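PDB 5I0Y: periplasmic protein-probably involved in high-affinity Fe2+ transport from Escherichia coli F11, which serves as a periplasmic copper-binding component of iron transport, probably helping to take up ferrous iron with high affinity. Local coordinates for the interface of chains A and B. Sequence-based numbering; all coordinates share one arbitrary frame. Chains: chain A/B, Periplasmic protein-probably involved in high-affinity Fe2+ transport.

The interface of chains A and B. Residues chain A 57-59, 63, 124, 137; chain B 90-92, 95-96.
One face of the A:Phe59 ring receives a methyl group of B:Val91: CG2 stands 3.9 Å above the ring plane, displaced toward the rim near CZ, and the two side chains cross at about a right angle. The edge of the same ring is bordered from within chain A, in plane, by the A:Glu63 carboxylate carbon CD and by CH2 of A:Trp137; the indole in turn has A:Phe59 CE2 at its own edge. FetP belongs to the Fe2+ transport protein family of mixed beta sandwiches, and this patch is part of a two-fold symmetric contact between identical copies in the deposited assembly, which may or may not be the biological dimer; it is a worked example of an apolar knob entering an aromatic-lined socket. The knob comes from strand 88-92 of chain B, the socket from loop residues of chain A. B:Val91 (56 Å² hidden by the partner) divides its branches between the rings. CG2, anti to the backbone N, is directed to A:Phe59, while CG1, between the backbone N and the carbonyl carbon (chi1 65°), meets the six-membered part of the A:Trp137 indole tip to tip, 3.9 Å from CZ2. The A:Asn57 carbonyl O lies against both methyls, nearer B:Val91 CG2 at 3.4 Å. A:Met124 completes the socket, running across the valine with SD 4.1 Å from B:Val91 CB. Its chain bends at the end (chi3 -90°), carrying methyl CE over toward B:Pro96, where CB is 4.0 Å away. A:Met124 CE also lies 3.6 Å from the B:Met90 carbonyl O. B:Met90 is a copper ligand, but it is its backbone that meets A:Met124. Next to this, at the start of strand 95-102, the B:Pro96 ring meets A:Glu63 tip to tip; the extended acid chain brings A:Glu63 OE2 to 3.3 Å from CD of B:Pro96. No hydrogen bond or salt bridge spans this patch, so fit here probably rests mainly on shape. The backbone also packs closely, A:Gly58 O lying 3.2 Å from B:Gly95 CA.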
loop_
_atom_site.group_PDB
_atom_site.type_symbol
_atom_site.label_atom_id
_atom_site.label_comp_id
_atom_site.label_asym_id
_atom_site.label_seq_id
_atom_site.Cartn_x
_atom_site.Cartn_y
_atom_site.Cartn_z
ATOM N N ASN A 57 -6.392 -12.374 -3.177
ATOM C CA ASN A 57 -5.954 -11.140 -3.826
ATOM C C ASN A 57 -4.478 -10.817 -3.615
ATOM O O ASN A 57 -4.048 -9.699 -3.883
ATOM C CB ASN A 57 -6.823 -9.948 -3.405
ATOM C CG ASN A 57 -8.299 -10.153 -3.714
ATOM O OD1 ASN A 57 -9.128 -10.143 -2.814
ATOM N ND2 ASN A 57 -8.631 -10.320 -4.993
ATOM N N GLY A 58 -3.709 -11.790 -3.134
ATOM C CA GLY A 58 -2.253 -11.666 -3.104
ATOM C C GLY A 58 -1.714 -11.330 -1.742
ATOM O O GLY A 58 -0.501 -11.166 -1.582
ATOM N N PHE A 59 -2.591 -11.220 -0.746
ATOM C CA PHE A 59 -2.166 -10.857 0.613
ATOM C C PHE A 59 -2.090 -12.055 1.558
ATOM O O PHE A 59 -3.022 -12.860 1.620
ATOM C CB PHE A 59 -3.075 -9.740 1.172
ATOM C CG PHE A 59 -3.061 -8.497 0.328
ATOM C CD1 PHE A 59 -1.990 -7.610 0.376
ATOM C CD2 PHE A 59 -4.094 -8.234 -0.573
ATOM C CE1 PHE A 59 -1.968 -6.480 -0.446
ATOM C CE2 PHE A 59 -4.079 -7.104 -1.378
ATOM C CZ PHE A 59 -3.010 -6.230 -1.326
ATOM N N GLU A 63 -1.559 -9.652 6.913
ATOM C CA GLU A 63 -1.005 -8.507 6.205
ATOM C C GLU A 63 -2.038 -7.386 6.134
ATOM O O GLU A 63 -3.221 -7.647 5.931
ATOM C CB GLU A 63 -0.582 -8.920 4.801
ATOM C CG GLU A 63 0.174 -7.871 4.020
ATOM C CD GLU A 63 0.795 -8.415 2.751
ATOM O OE1 GLU A 63 0.801 -9.659 2.557
ATOM O OE2 GLU A 63 1.280 -7.583 1.954
ATOM N N MET A 124 -4.003 0.926 -7.008
ATOM C CA MET A 124 -3.200 -0.293 -6.945
ATOM C C MET A 124 -3.719 -1.255 -8.000
ATOM O O MET A 124 -4.919 -1.509 -8.067
ATOM C CB MET A 124 -3.248 -0.923 -5.558
ATOM C CG MET A 124 -2.697 -2.350 -5.548
ATOM S SD MET A 124 -2.507 -3.077 -3.904
ATOM C CE MET A 124 -0.828 -2.593 -3.496
ATOM N N TRP A 137 -11.067 -8.374 -7.603
ATOM C CA TRP A 137 -11.476 -7.686 -6.384
ATOM C C TRP A 137 -12.900 -8.020 -6.053
ATOM O O TRP A 137 -13.743 -8.198 -6.951
ATOM C CB TRP A 137 -11.310 -6.177 -6.513
ATOM C CG TRP A 137 -9.877 -5.747 -6.640
ATOM C CD1 TRP A 137 -9.292 -5.090 -7.704
ATOM C CD2 TRP A 137 -8.802 -5.966 -5.673
ATOM N NE1 TRP A 137 -7.958 -4.866 -7.466
ATOM C CE2 TRP A 137 -7.600 -5.381 -6.273
ATOM C CE3 TRP A 137 -8.718 -6.547 -4.416
ATOM C CZ2 TRP A 137 -6.374 -5.384 -5.611
ATOM C CZ3 TRP A 137 -7.468 -6.557 -3.766
ATOM C CH2 TRP A 137 -6.334 -5.990 -4.359
ATOM N N MET B 90 1.244 -2.244 -7.221
ATOM C CA MET B 90 0.641 -3.437 -7.815
ATOM C C MET B 90 0.552 -4.539 -6.790
ATOM O O MET B 90 1.194 -4.493 -5.752
ATOM C CB MET B 90 1.491 -3.947 -8.978
ATOM C CG MET B 90 1.861 -2.872 -9.974
ATOM S SD MET B 90 2.543 -3.485 -11.529
ATOM C CE MET B 90 1.054 -3.924 -12.392
ATOM N N VAL B 91 -0.282 -5.535 -7.082
ATOM C CA VAL B 91 -0.284 -6.768 -6.316
ATOM C C VAL B 91 -0.305 -7.977 -7.254
ATOM O O VAL B 91 -1.074 -8.011 -8.224
ATOM C CB VAL B 91 -1.393 -6.796 -5.233
ATOM C CG1 VAL B 91 -2.785 -6.772 -5.846
ATOM C CG2 VAL B 91 -1.187 -7.973 -4.279
ATOM N N ALA B 92 0.582 -8.929 -6.972
ATOM C CA ALA B 92 0.663 -10.192 -7.724
ATOM C C ALA B 92 0.515 -11.334 -6.734
ATOM O O ALA B 92 0.278 -11.124 -5.532
ATOM C CB ALA B 92 1.993 -10.271 -8.462
ATOM N N GLY B 95 2.454 -11.058 -3.552
ATOM C CA GLY B 95 2.244 -9.903 -2.695
ATOM C C GLY B 95 2.413 -8.587 -3.426
ATOM O O GLY B 95 2.589 -8.529 -4.650
ATOM N N PRO B 96 2.331 -7.485 -2.676
ATOM C CA PRO B 96 2.394 -6.171 -3.332
ATOM C C PRO B 96 3.809 -5.773 -3.723
ATOM O O PRO B 96 4.776 -6.227 -3.110
ATOM C CB PRO B 96 1.872 -5.228 -2.236
ATOM C CG PRO B 96 2.194 -5.923 -0.960
ATOM C CD PRO B 96 2.016 -7.398 -1.239
#